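Local coordinates for protein STIV B116 (Sulfolobus turreted icosahedral virus, PDB 2J85) that probably binds DNA and belongs to a family highly conserved among diverse crenarchaeal viruses, at residues 3-9 with 79-85; 12-16 with 73-77; 51-57 with 86-92; 57-61 with 96-101. The contacts are given in a common frame with arbitrary orientation. Numbering follows the deposited sequence.

Contact 1. Residues 3-9 with 79-85; sequences KVFLTNA and DEALIIM
Two parallel neighbours in the five-stranded mixed sheet meet here: strand 4-7 runs alongside strand 80-85, with segment axes 4.4 Å apart at closest approach and 23° between their directions. Residues pair in register, Val-4 with Glu-80 through Thr-7 with Ile-83, at CA-CA distances of 4.5 to 5.0 Å. The parallel ladder is built by Glu-80 N to Lys-3 O (3.0 Å), Phe-5 N to Glu-80 O (2.9 Å), Leu-82 N to Phe-5 O (2.8 Å), Thr-7 N to Leu-82 O (3.1 Å) and Ile-84 N to Thr-7 O (2.9 Å). Three residues bury most: Asp-79, Leu-82 and Val-4. On the face of Val-4, Glu-80, Leu-6 and Leu-82, the t rotamer of Val-4 brings CG1 to 3.8 Å from Leu-82 CD1, and Leu-6 CD1 lies 4.2 Å from Leu-82 CB. Phe-5, Ala-81, Thr-7 and Ile-83 occupy the other face, where Ile-12 of the second subunit packs on Ile-83. Asp-79, chi1 m, opens the pairing: its OD2 accepts from Asn-76 N and makes a long salt bridge to Lys-3 NZ (3.8 Å), while its OD1 accepts a hydrogen bond from Lys-3 N at 2.9 Å.

Contact 2. Residues 12-16 with 73-77; sequences INMLK and VKMNE
Met-14, a selenomethionine with chi1 m and the rest of its chain extended (t, t), lies over Val-73, its CG 3.9 Å from Val-73 CB. The backbone beneath is a short 3-10 turn at 12-14, evidenced by Leu-15 N to Ile-12 O (3.1 Å), which opens at Leu-15 into an extended conformation (phi/psi -99/117). Segment 73-77 is extended from Val-73 to Asn-76 but forms no regular strand. The two meet in a single bridge, Leu-15 with Met-75, CA-CA 5.2 Å; Met-14 and Lys-74 CA atoms are 4.6 Å apart. Met-75 supplies both backbone bonds, its N donating to Met-14 O (2.7 Å) and its O accepting from Lys-16 N (3.2 Å), and Met-14 CA adds a CA-H...O contact to Val-73 O at 3.4 Å. Each lysine then reaches across: Lys-74 NZ donates to Asn-13 O (2.9 Å), and Lys-16 NZ to Asn-76 OD1 (2.8 Å). A water 2.4 Å from Leu-15 O is held weakly by Lys-74 NZ at 3.4 Å. The pairing joins the loop leading to strand 20-27 with the loop leading to strand 80-86. Val-73 and Met-75 pack on Phe-5 of strand 4-7, Met-75 also touches His-117 of strand 110-117, and Ile-12 and Leu-15 meet Tyr-113 and Ile-24 of the second subunit.

Contact 3. Residues 51-57 with 86-92; sequences HDSTINL and ISQRLEE
Ile-86, the last residue of strand 80-86, points toward the first turns of helix 52-62, its CD1 4.2 Å from Thr-54 CG2 and 4.3 Å from Leu-57 CD1. The chain then loops outward and comes back at Leu-90 (phi/psi -55/145; rotamer m, t), whose CD1 lies 3.7 Å from Leu-57 CD1 and 3.6 Å from Ser-53 O. Glu-91 has its CB directed away from the helix, and its carboxylate pairs with Lys-94. Glu-92 bends over the helix start with chi1 and chi2 both m: OE1 accepts from Ser-53 OG at 2.7 Å, although that hydroxyl is less securely placed, and OE2 binds a water at 2.7 Å that accepts from Asp-52 N at 3.3 Å. The CA atoms of Ser-53 and Glu-92 are 5.7 Å apart. Met-104 of helix 98-106 packs on Ile-86 and Leu-90. With His-51 at the N-cap, the arrangement is a helix N-terminus packed against a strand-to-helix connection, apolar beside the sheet and polar at the first turn.

Contact 4. Residues 57-61 with 96-101; sequences LVNTL and LSDKEI
A helix-to-helix apolar interface joins helix 52-62 to the start of helix 98-106, whose first turn is fixed by a capping box. Ser-97 is the N-cap: its OG (chi1 p) accepts from Glu-100 N at 3.1 Å, and Glu-100 OE2 accepts a weak bond from Ser-97 N at 3.5 Å. Across the interface the nearest CA pairs are Leu-61 with Asp-98 (6.4 Å) and Leu-57 with Leu-96 (7.1 Å); the contact is made mainly by side chains, with Leu-57 O also 3.8 Å from Ile-101 CD1. Ile-101, rotamer m, t, has the largest area buried; it points at the 57-61 turn and reaches Leu-57, Thr-60 and Leu-61. Its CG2 lies 3.6 Å from Leu-61 CD1 and 4.2 Å from Leu-57 CD2. Leu-96, just ahead of the cap, adds its CD1 at 3.9 Å from Leu-57 CD1. Beyond the pair, Leu-57 rests on Ile-84 of the sheet, and Leu-61 touches Phe-112 as well as Cys-33 of helix 29-41. Asp-98 flanks the apolar patch, its OD1 making a long, weak ion pair with Lys-102. Thr-60 OG1 hydrogen-bonds to Asn-56 O in its own helix, while Thr-60 CG2 meets Ile-101 CD1 at 3.4 Å.

In the fold
From the N terminus, strand 4-7 comes first and pairs with strand 80-86 about 70 residues later, so contact 1 closes a long loop spanning helices 29-41 and 52-62. Contact 2 nests within it, joining the loop after strand 4-7 to the loop before strand 80-86; it touches contact 1 through Phe-5 on Val-73. Contact 3 closes the stretch from helix 52-62 to the loop after strand 80-86 (28 residues between its segments), contact 4 that from helix 52-62 to helix 98-106 (34 between). They share Leu-57, cross each other and each cross contacts 1 and 2. Ile-84 against Leu-57 links contact 1 to both. Contacts 2 and 4, centres about 29 Å apart, lie on opposite sides of the chain's centre.

Contact 1. Residues 3-9 with 79-85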
loop_
_atom_site.group_PDB
_atom_site.type_symbol
_atom_site.label_atom_id
_atom_site.label_comp_id
_atom_site.label_asym_id
_atom_site.label_seq_id
_atom_site.Cartn_x
_atom_site.Cartn_y
_atom_site.Cartn_z
ATOM N N LYS A 3 15.066 8.621 -9.549
ATOM C CA LYS A 3 13.769 9.205 -9.843
ATOM C C LYS A 3 12.969 9.471 -8.559
ATOM O O LYS A 3 13.210 8.855 -7.501
ATOM C CB LYS A 3 12.982 8.277 -10.771
ATOM C CG LYS A 3 13.836 7.618 -11.890
ATOM C CD LYS A 3 12.993 7.041 -13.034
ATOM C CE LYS A 3 13.648 5.812 -13.735
ATOM N NZ LYS A 3 13.206 4.520 -13.090
ATOM N N VAL A 4 12.029 10.409 -8.658
ATOM C CA VAL A 4 11.079 10.676 -7.590
ATOM C C VAL A 4 9.647 10.604 -8.129
ATOM O O VAL A 4 9.176 11.500 -8.832
ATOM C CB VAL A 4 11.335 12.031 -6.946
ATOM C CG1 VAL A 4 10.376 12.236 -5.804
ATOM C CG2 VAL A 4 12.784 12.135 -6.482
ATOM N N PHE A 5 8.946 9.530 -7.803
ATOM C CA PHE A 5 7.587 9.367 -8.271
ATOM C C PHE A 5 6.579 10.136 -7.415
ATOM O O PHE A 5 6.578 10.030 -6.182
ATOM C CB PHE A 5 7.245 7.883 -8.298
ATOM C CG PHE A 5 8.096 7.087 -9.254
ATOM C CD1 PHE A 5 9.250 6.439 -8.812
ATOM C CD2 PHE A 5 7.751 6.993 -10.585
ATOM C CE1 PHE A 5 10.029 5.687 -9.690
ATOM C CE2 PHE A 5 8.526 6.235 -11.473
ATOM C CZ PHE A 5 9.660 5.596 -11.033
ATOM N N LEU A 6 5.728 10.919 -8.069
ATOM C CA LEU A 6 4.597 11.540 -7.413
ATOM C C LEU A 6 3.368 10.641 -7.590
ATOM O O LEU A 6 2.923 10.396 -8.712
ATOM C CB LEU A 6 4.334 12.909 -8.017
ATOM C CG LEU A 6 3.166 13.660 -7.381
ATOM C CD1 LEU A 6 3.530 14.004 -5.912
ATOM C CD2 LEU A 6 2.804 14.888 -8.199
ATOM N N THR A 7 2.825 10.155 -6.474
ATOM C CA THR A 7 1.730 9.185 -6.494
ATOM C C THR A 7 0.663 9.570 -5.482
ATOM O O THR A 7 0.945 10.245 -4.480
ATOM C CB THR A 7 2.207 7.737 -6.134
ATOM O OG1 THR A 7 2.570 7.684 -4.757
ATOM C CG2 THR A 7 3.404 7.345 -6.927
ATOM N N ASN A 8 -0.556 9.101 -5.752
ATOM C CA ASN A 8 -1.654 9.228 -4.815
ATOM C C ASN A 8 -1.901 7.943 -4.027
ATOM O O ASN A 8 -2.898 7.833 -3.326
ATOM C CB ASN A 8 -2.921 9.690 -5.528
ATOM C CG ASN A 8 -3.547 8.620 -6.387
ATOM O OD1 ASN A 8 -3.109 7.477 -6.403
ATOM N ND2 ASN A 8 -4.584 8.998 -7.124
ATOM N N ALA A 9 -0.971 6.994 -4.142
ATOM C CA ALA A 9 -1.038 5.727 -3.436
ATOM C C ALA A 9 0.350 5.151 -3.185
ATOM O O ALA A 9 1.290 5.467 -3.897
ATOM C CB ALA A 9 -1.886 4.729 -4.248
ATOM N N ASP A 79 15.465 5.147 -6.143
ATOM C CA ASP A 79 14.257 5.943 -6.313
ATOM C C ASP A 79 13.488 6.125 -5.021
ATOM O O ASP A 79 13.609 5.339 -4.068
ATOM C CB ASP A 79 13.298 5.277 -7.297
ATOM C CG ASP A 79 13.923 5.042 -8.670
ATOM O OD1 ASP A 79 14.831 5.801 -9.091
ATOM O OD2 ASP A 79 13.488 4.084 -9.327
ATOM N N GLU A 80 12.676 7.174 -5.020
ATOM C CA GLU A 80 11.797 7.490 -3.909
ATOM C C GLU A 80 10.427 7.897 -4.440
ATOM O O GLU A 80 10.241 8.086 -5.628
ATOM C CB GLU A 80 12.410 8.565 -2.997
ATOM C CG GLU A 80 12.878 9.805 -3.678
ATOM C CD GLU A 80 12.868 11.030 -2.748
ATOM O OE1 GLU A 80 11.913 11.153 -1.941
ATOM O OE2 GLU A 80 13.783 11.882 -2.849
ATOM N N ALA A 81 9.459 7.974 -3.555
ATOM C CA ALA A 81 8.137 8.444 -3.916
ATOM C C ALA A 81 7.711 9.562 -2.948
ATOM O O ALA A 81 8.116 9.583 -1.776
ATOM C CB ALA A 81 7.123 7.260 -3.927
ATOM N N LEU A 82 6.967 10.530 -3.484
ATOM C CA LEU A 82 6.285 11.567 -2.690
ATOM C C LEU A 82 4.833 11.261 -2.859
ATOM O O LEU A 82 4.335 11.205 -3.990
ATOM C CB LEU A 82 6.562 12.971 -3.232
ATOM C CG LEU A 82 7.955 13.508 -2.976
ATOM C CD1 LEU A 82 8.298 14.724 -3.904
ATOM C CD2 LEU A 82 8.116 13.827 -1.460
ATOM N N ILE A 83 4.149 11.018 -1.752
ATOM C CA ILE A 83 2.814 10.455 -1.815
ATOM C C ILE A 83 1.767 11.389 -1.197
ATOM O O ILE A 83 1.979 11.934 -0.121
ATOM C CB ILE A 83 2.768 9.052 -1.153
ATOM C CG1 ILE A 83 3.934 8.198 -1.681
ATOM C CG2 ILE A 83 1.365 8.412 -1.370
ATOM C CD1 ILE A 83 3.939 6.724 -1.291
ATOM N N ILE A 84 0.649 11.567 -1.913
ATOM C CA ILE A 84 -0.539 12.243 -1.379
ATOM C C ILE A 84 -1.661 11.203 -1.212
ATOM O O ILE A 84 -2.063 10.537 -2.174
ATOM C CB ILE A 84 -1.017 13.428 -2.268
ATOM C CG1 ILE A 84 -2.226 14.133 -1.618
ATOM C CG2 ILE A 84 -1.335 12.963 -3.683
ATOM C CD1 ILE A 84 -2.760 15.367 -2.382
HETATM N N MSE A 85 -2.157 11.082 0.020
HETATM C CA MSE A 85 -3.188 10.116 0.346
HETATM C C MSE A 85 -4.460 10.864 0.691
HETATM O O MSE A 85 -4.491 11.627 1.642
HETATM C CB MSE A 85 -2.761 9.262 1.533
HETATM C CG MSE A 85 -1.391 8.631 1.393
HETATM SE SE MSE A 85 -1.389 6.703 1.132
HETATM C CE MSE A 85 -2.602 6.747 -0.415
#

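Contact 2. Residues 12-16 with 73-77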
loop_
_atom_site.group_PDB
_atom_site.type_symbol
_atom_site.label_atom_id
_atom_site.label_comp_id
_atom_site.label_asym_id
_atom_site.label_seq_id
_atom_site.Cartn_x
_atom_site.Cartn_y
_atom_site.Cartn_z
ATOM N N ILE A 12 2.955 -2.175 -2.493
ATOM C CA ILE A 12 4.002 -3.194 -2.665
ATOM C C ILE A 12 4.320 -3.475 -4.138
ATOM O O ILE A 12 5.449 -3.793 -4.465
ATOM C CB ILE A 12 3.595 -4.549 -1.950
ATOM C CG1 ILE A 12 3.659 -4.384 -0.426
ATOM C CG2 ILE A 12 4.491 -5.725 -2.421
ATOM C CD1 ILE A 12 3.544 -5.667 0.348
ATOM N N ASN A 13 3.322 -3.357 -5.011
ATOM C CA ASN A 13 3.525 -3.423 -6.479
ATOM C C ASN A 13 4.473 -2.366 -7.069
ATOM O O ASN A 13 4.962 -2.535 -8.178
ATOM C CB ASN A 13 2.176 -3.328 -7.225
ATOM C CG ASN A 13 1.263 -4.542 -6.962
ATOM O OD1 ASN A 13 1.728 -5.674 -6.772
ATOM N ND2 ASN A 13 -0.044 -4.292 -6.936
HETATM N N MSE A 14 4.741 -1.293 -6.335
HETATM C CA MSE A 14 5.690 -0.309 -6.804
HETATM C C MSE A 14 7.141 -0.678 -6.556
HETATM O O MSE A 14 8.044 0.059 -6.967
HETATM C CB MSE A 14 5.395 1.037 -6.176
HETATM C CG MSE A 14 4.042 1.548 -6.569
HETATM SE SE MSE A 14 3.585 3.116 -5.534
HETATM C CE MSE A 14 1.799 3.422 -6.264
ATOM N N LEU A 15 7.372 -1.817 -5.895
ATOM C CA LEU A 15 8.734 -2.211 -5.540
ATOM C C LEU A 15 9.272 -3.232 -6.542
ATOM O O LEU A 15 8.736 -4.327 -6.686
ATOM C CB LEU A 15 8.786 -2.732 -4.108
ATOM C CG LEU A 15 8.281 -1.727 -3.054
ATOM C CD1 LEU A 15 8.207 -2.368 -1.627
ATOM C CD2 LEU A 15 9.098 -0.462 -3.048
ATOM N N LYS A 16 10.327 -2.857 -7.252
ATOM C CA LYS A 16 10.832 -3.705 -8.328
ATOM C C LYS A 16 11.262 -5.061 -7.809
ATOM O O LYS A 16 10.989 -6.059 -8.479
ATOM C CB LYS A 16 12.007 -3.064 -9.086
ATOM C CG LYS A 16 11.669 -2.310 -10.394
ATOM C CD LYS A 16 12.793 -2.578 -11.433
ATOM C CE LYS A 16 12.683 -1.740 -12.725
ATOM N NZ LYS A 16 12.972 -0.276 -12.545
ATOM N N VAL A 73 4.298 2.769 -11.726
ATOM C CA VAL A 73 5.424 3.092 -10.863
ATOM C C VAL A 73 6.156 1.808 -10.479
ATOM O O VAL A 73 5.565 0.880 -9.941
ATOM C CB VAL A 73 4.983 3.891 -9.606
ATOM C CG1 VAL A 73 6.184 4.266 -8.739
ATOM C CG2 VAL A 73 4.188 5.149 -10.016
ATOM N N LYS A 74 7.437 1.745 -10.824
ATOM C CA LYS A 74 8.312 0.663 -10.408
ATOM C C LYS A 74 9.619 1.273 -9.922
ATOM O O LYS A 74 10.375 1.843 -10.698
ATOM C CB LYS A 74 8.562 -0.322 -11.553
ATOM C CG LYS A 74 7.381 -1.230 -11.846
ATOM C CD LYS A 74 7.271 -2.391 -10.876
ATOM C CE LYS A 74 5.961 -3.160 -11.101
ATOM N NZ LYS A 74 5.812 -4.397 -10.246
HETATM N N MSE A 75 9.874 1.142 -8.630
HETATM C CA MSE A 75 10.989 1.826 -7.994
HETATM C C MSE A 75 12.216 0.936 -7.883
HETATM O O MSE A 75 12.138 -0.216 -7.391
HETATM C CB MSE A 75 10.602 2.306 -6.597
HETATM C CG MSE A 75 9.831 3.588 -6.577
HETATM SE SE MSE A 75 9.119 3.904 -4.771
HETATM C CE MSE A 75 10.729 4.260 -3.728
ATOM N N ASN A 76 13.341 1.489 -8.330
ATOM C CA ASN A 76 14.648 0.924 -8.070
ATOM C C ASN A 76 15.118 1.348 -6.696
ATOM O O ASN A 76 14.488 2.169 -6.036
ATOM C CB ASN A 76 15.641 1.376 -9.139
ATOM C CG ASN A 76 15.230 0.921 -10.534
ATOM O OD1 ASN A 76 15.122 -0.282 -10.803
ATOM N ND2 ASN A 76 14.971 1.886 -11.423
ATOM N N GLU A 77 16.239 0.789 -6.276
ATOM C CA GLU A 77 16.776 1.052 -4.954
ATOM C C GLU A 77 17.204 2.537 -4.771
ATOM O O GLU A 77 17.222 3.048 -3.650
ATOM C CB GLU A 77 17.924 0.068 -4.678
ATOM C CG GLU A 77 18.303 -0.130 -3.203
ATOM C CD GLU A 77 17.246 -0.865 -2.373
ATOM O OE1 GLU A 77 16.581 -1.804 -2.876
ATOM O OE2 GLU A 77 17.102 -0.504 -1.190
HETATM O O HOH W 1 6.737 -5.572 -7.167
#

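Contact 3. Residues 51-57 with 86-92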
loop_
_atom_site.group_PDB
_atom_site.type_symbol
_atom_site.label_atom_id
_atom_site.label_comp_id
_atom_site.label_asym_id
_atom_site.label_seq_id
_atom_site.Cartn_x
_atom_site.Cartn_y
_atom_site.Cartn_z
ATOM N N HIS A 51 -5.250 11.150 -12.282
ATOM C CA HIS A 51 -6.568 11.814 -12.287
ATOM C C HIS A 51 -6.513 13.332 -12.078
ATOM O O HIS A 51 -5.767 13.835 -11.235
ATOM C CB HIS A 51 -7.466 11.178 -11.232
ATOM C CG HIS A 51 -7.695 9.717 -11.457
ATOM N ND1 HIS A 51 -8.602 9.241 -12.381
ATOM C CD2 HIS A 51 -7.109 8.627 -10.905
ATOM C CE1 HIS A 51 -8.573 7.921 -12.376
ATOM N NE2 HIS A 51 -7.677 7.524 -11.491
ATOM N N ASP A 52 -7.336 14.039 -12.857
ATOM C CA ASP A 52 -7.414 15.509 -12.827
ATOM C C ASP A 52 -7.820 16.074 -11.458
ATOM O O ASP A 52 -7.353 17.145 -11.072
ATOM C CB ASP A 52 -8.384 16.025 -13.914
ATOM C CG ASP A 52 -7.692 16.313 -15.256
ATOM O OD1 ASP A 52 -6.467 16.582 -15.277
ATOM O OD2 ASP A 52 -8.386 16.302 -16.301
ATOM N N SER A 53 -8.676 15.363 -10.722
ATOM C CA SER A 53 -9.150 15.860 -9.420
ATOM C C SER A 53 -7.988 15.983 -8.425
ATOM O O SER A 53 -7.890 16.958 -7.685
ATOM C CB SER A 53 -10.240 14.950 -8.834
ATOM O OG SER A 53 -10.788 14.102 -9.823
ATOM N N THR A 54 -7.118 14.979 -8.423
ATOM C CA THR A 54 -5.966 14.945 -7.534
ATOM C C THR A 54 -4.923 15.937 -8.022
ATOM O O THR A 54 -4.350 16.684 -7.233
ATOM C CB THR A 54 -5.366 13.535 -7.471
ATOM O OG1 THR A 54 -6.401 12.598 -7.142
ATOM C CG2 THR A 54 -4.236 13.462 -6.430
ATOM N N ILE A 55 -4.703 15.953 -9.331
ATOM C CA ILE A 55 -3.849 16.950 -9.969
ATOM C C ILE A 55 -4.273 18.388 -9.664
ATOM O O ILE A 55 -3.445 19.203 -9.310
ATOM C CB ILE A 55 -3.797 16.713 -11.498
ATOM C CG1 ILE A 55 -2.904 15.502 -11.805
ATOM C CG2 ILE A 55 -3.308 17.966 -12.246
ATOM C CD1 ILE A 55 -1.434 15.670 -11.382
ATOM N N ASN A 56 -5.556 18.698 -9.801
ATOM C CA ASN A 56 -6.048 20.047 -9.497
ATOM C C ASN A 56 -5.850 20.406 -8.025
ATOM O O ASN A 56 -5.432 21.512 -7.712
ATOM C CB ASN A 56 -7.524 20.230 -9.873
ATOM C CG ASN A 56 -7.790 20.110 -11.381
ATOM O OD1 ASN A 56 -8.939 19.914 -11.791
ATOM N ND2 ASN A 56 -6.742 20.200 -12.199
ATOM N N LEU A 57 -6.143 19.474 -7.126
ATOM C CA LEU A 57 -5.872 19.670 -5.692
ATOM C C LEU A 57 -4.390 19.984 -5.396
ATOM O O LEU A 57 -4.069 20.891 -4.618
ATOM C CB LEU A 57 -6.279 18.413 -4.916
ATOM C CG LEU A 57 -6.400 18.552 -3.394
ATOM C CD1 LEU A 57 -7.536 17.670 -2.879
ATOM C CD2 LEU A 57 -5.102 18.208 -2.716
ATOM N N ILE A 86 -5.503 10.646 -0.094
ATOM C CA ILE A 86 -6.824 11.184 0.215
ATOM C C ILE A 86 -7.730 10.035 0.667
ATOM O O ILE A 86 -7.777 9.003 0.013
ATOM C CB ILE A 86 -7.418 11.920 -1.010
ATOM C CG1 ILE A 86 -6.392 12.930 -1.559
ATOM C CG2 ILE A 86 -8.712 12.632 -0.634
ATOM C CD1 ILE A 86 -6.683 13.418 -2.966
ATOM N N SER A 87 -8.406 10.212 1.806
ATOM C CA SER A 87 -9.433 9.252 2.284
ATOM C C SER A 87 -10.677 9.244 1.369
ATOM O O SER A 87 -10.975 8.239 0.711
ATOM C CB SER A 87 -9.888 9.534 3.734
ATOM O OG SER A 87 -9.110 10.516 4.391
ATOM N N GLN A 88 -11.396 10.363 1.335
ATOM C CA GLN A 88 -12.601 10.474 0.515
ATOM C C GLN A 88 -12.227 10.485 -0.965
ATOM O O GLN A 88 -11.169 11.003 -1.337
ATOM C CB GLN A 88 -13.395 11.741 0.878
ATOM C CG GLN A 88 -12.778 13.092 0.417
ATOM C CD GLN A 88 -13.661 14.304 0.788
ATOM O OE1 GLN A 88 -14.179 14.393 1.911
ATOM N NE2 GLN A 88 -13.842 15.226 -0.163
ATOM N N ARG A 89 -13.088 9.912 -1.804
ATOM C CA ARG A 89 -12.894 9.965 -3.251
ATOM C C ARG A 89 -13.390 11.317 -3.758
ATOM O O ARG A 89 -14.595 11.572 -3.757
ATOM C CB ARG A 89 -13.651 8.830 -3.950
ATOM C CG ARG A 89 -13.134 7.432 -3.631
ATOM C CD ARG A 89 -14.104 6.344 -4.123
ATOM N NE ARG A 89 -13.717 5.010 -3.657
ATOM C CZ ARG A 89 -14.366 3.880 -3.940
ATOM N NH1 ARG A 89 -15.460 3.889 -4.702
ATOM N NH2 ARG A 89 -13.919 2.724 -3.452
ATOM N N LEU A 90 -12.458 12.174 -4.181
ATOM C CA LEU A 90 -12.765 13.527 -4.677
ATOM C C LEU A 90 -13.782 13.557 -5.833
ATOM O O LEU A 90 -13.788 12.674 -6.692
ATOM C CB LEU A 90 -11.479 14.214 -5.161
ATOM C CG LEU A 90 -10.355 14.531 -4.171
ATOM C CD1 LEU A 90 -9.132 15.016 -4.936
ATOM C CD2 LEU A 90 -10.790 15.561 -3.136
ATOM N N GLU A 91 -14.618 14.598 -5.853
ATOM C CA GLU A 91 -15.596 14.810 -6.929
ATOM C C GLU A 91 -14.901 15.246 -8.223
ATOM O O GLU A 91 -14.123 16.212 -8.209
ATOM C CB GLU A 91 -16.607 15.890 -6.533
ATOM C CG GLU A 91 -17.444 15.574 -5.299
ATOM C CD GLU A 91 -18.827 16.217 -5.354
ATOM O OE1 GLU A 91 -19.638 15.800 -6.209
ATOM O OE2 GLU A 91 -19.105 17.128 -4.544
ATOM N N GLU A 92 -15.178 14.550 -9.333
ATOM C CA GLU A 92 -14.594 14.918 -10.638
ATOM C C GLU A 92 -15.350 16.121 -11.215
ATOM O O GLU A 92 -16.320 15.960 -11.947
ATOM C CB GLU A 92 -14.584 13.737 -11.641
ATOM C CG GLU A 92 -13.457 12.681 -11.426
ATOM C CD GLU A 92 -12.120 13.005 -12.131
ATOM O OE1 GLU A 92 -11.800 14.196 -12.327
ATOM O OE2 GLU A 92 -11.369 12.057 -12.466
HETATM O O HOH W 2 -9.670 12.394 -14.503
#

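Contact 4. Residues 57-61 with 96-101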
loop_
_atom_site.group_PDB
_atom_site.type_symbol
_atom_site.label_atom_id
_atom_site.label_comp_id
_atom_site.label_asym_id
_atom_site.label_seq_id
_atom_site.Cartn_x
_atom_site.Cartn_y
_atom_site.Cartn_z
ATOM N N LEU A 57 -6.143 19.474 -7.126
ATOM C CA LEU A 57 -5.872 19.670 -5.692
ATOM C C LEU A 57 -4.390 19.984 -5.396
ATOM O O LEU A 57 -4.069 20.891 -4.618
ATOM C CB LEU A 57 -6.279 18.413 -4.916
ATOM C CG LEU A 57 -6.400 18.552 -3.394
ATOM C CD1 LEU A 57 -7.536 17.670 -2.879
ATOM C CD2 LEU A 57 -5.102 18.208 -2.716
ATOM N N VAL A 58 -3.489 19.219 -6.008
ATOM C CA VAL A 58 -2.052 19.399 -5.782
ATOM C C VAL A 58 -1.607 20.747 -6.330
ATOM O O VAL A 58 -0.842 21.464 -5.679
ATOM C CB VAL A 58 -1.222 18.233 -6.408
ATOM C CG1 VAL A 58 0.275 18.521 -6.343
ATOM C CG2 VAL A 58 -1.548 16.910 -5.692
ATOM N N ASN A 59 -2.106 21.090 -7.515
ATOM C CA ASN A 59 -1.784 22.369 -8.145
ATOM C C ASN A 59 -2.274 23.550 -7.335
ATOM O O ASN A 59 -1.541 24.527 -7.149
ATOM C CB ASN A 59 -2.303 22.431 -9.578
ATOM C CG ASN A 59 -1.471 21.573 -10.544
ATOM O OD1 ASN A 59 -1.906 21.277 -11.658
ATOM N ND2 ASN A 59 -0.283 21.158 -10.111
ATOM N N THR A 60 -3.484 23.454 -6.811
ATOM C CA THR A 60 -4.002 24.509 -5.952
ATOM C C THR A 60 -3.146 24.625 -4.684
ATOM O O THR A 60 -2.718 25.708 -4.297
ATOM C CB THR A 60 -5.473 24.258 -5.591
ATOM O OG1 THR A 60 -6.250 24.232 -6.796
ATOM C CG2 THR A 60 -6.011 25.354 -4.663
ATOM N N LEU A 61 -2.882 23.486 -4.069
ATOM C CA LEU A 61 -2.147 23.429 -2.817
ATOM C C LEU A 61 -0.712 23.941 -2.925
ATOM O O LEU A 61 -0.261 24.722 -2.093
ATOM C CB LEU A 61 -2.126 21.986 -2.323
ATOM C CG LEU A 61 -1.498 21.810 -0.961
ATOM C CD1 LEU A 61 -2.383 22.516 0.056
ATOM C CD2 LEU A 61 -1.380 20.365 -0.671
ATOM N N LEU A 96 -12.018 23.160 -5.727
ATOM C CA LEU A 96 -11.788 23.412 -4.303
ATOM C C LEU A 96 -10.967 24.686 -4.114
ATOM O O LEU A 96 -10.003 24.921 -4.838
ATOM C CB LEU A 96 -11.060 22.225 -3.656
ATOM C CG LEU A 96 -11.635 20.825 -3.919
ATOM C CD1 LEU A 96 -10.788 19.750 -3.248
ATOM C CD2 LEU A 96 -13.085 20.727 -3.458
ATOM N N SER A 97 -11.373 25.513 -3.153
ATOM C CA SER A 97 -10.596 26.684 -2.764
ATOM C C SER A 97 -9.468 26.205 -1.864
ATOM O O SER A 97 -9.532 25.092 -1.338
ATOM C CB SER A 97 -11.478 27.688 -2.018
ATOM O OG SER A 97 -11.735 27.251 -0.696
ATOM N N ASP A 98 -8.442 27.032 -1.669
ATOM C CA ASP A 98 -7.324 26.643 -0.800
ATOM C C ASP A 98 -7.783 26.516 0.661
ATOM O O ASP A 98 -7.169 25.790 1.447
ATOM C CB ASP A 98 -6.138 27.614 -0.927
ATOM C CG ASP A 98 -4.780 26.897 -0.889
ATOM O OD1 ASP A 98 -4.657 25.839 -0.229
ATOM O OD2 ASP A 98 -3.829 27.388 -1.532
ATOM N N LYS A 99 -8.869 27.213 1.005
ATOM C CA LYS A 99 -9.535 27.070 2.307
ATOM C C LYS A 99 -10.163 25.682 2.472
ATOM O O LYS A 99 -10.068 25.081 3.540
ATOM C CB LYS A 99 -10.611 28.151 2.468
ATOM C CG LYS A 99 -11.348 28.122 3.803
ATOM C CD LYS A 99 -12.399 29.226 3.887
ATOM C CE LYS A 99 -12.747 29.550 5.330
ATOM N NZ LYS A 99 -13.778 30.621 5.437
ATOM N N GLU A 100 -10.808 25.186 1.419
ATOM C CA GLU A 100 -11.386 23.840 1.425
ATOM C C GLU A 100 -10.321 22.738 1.546
ATOM O O GLU A 100 -10.494 21.774 2.287
ATOM C CB GLU A 100 -12.208 23.616 0.157
ATOM C CG GLU A 100 -13.457 24.470 0.074
ATOM C CD GLU A 100 -14.140 24.363 -1.273
ATOM O OE1 GLU A 100 -14.249 23.230 -1.794
ATOM O OE2 GLU A 100 -14.562 25.414 -1.811
ATOM N N ILE A 101 -9.227 22.894 0.809
ATOM C CA ILE A 101 -8.126 21.930 0.825
ATOM C C ILE A 101 -7.452 21.868 2.203
ATOM O O ILE A 101 -7.108 20.784 2.687
ATOM C CB ILE A 101 -7.072 22.269 -0.254
ATOM C CG1 ILE A 101 -7.673 22.112 -1.655
ATOM C CG2 ILE A 101 -5.839 21.372 -0.116
ATOM C CD1 ILE A 101 -6.820 22.711 -2.751
#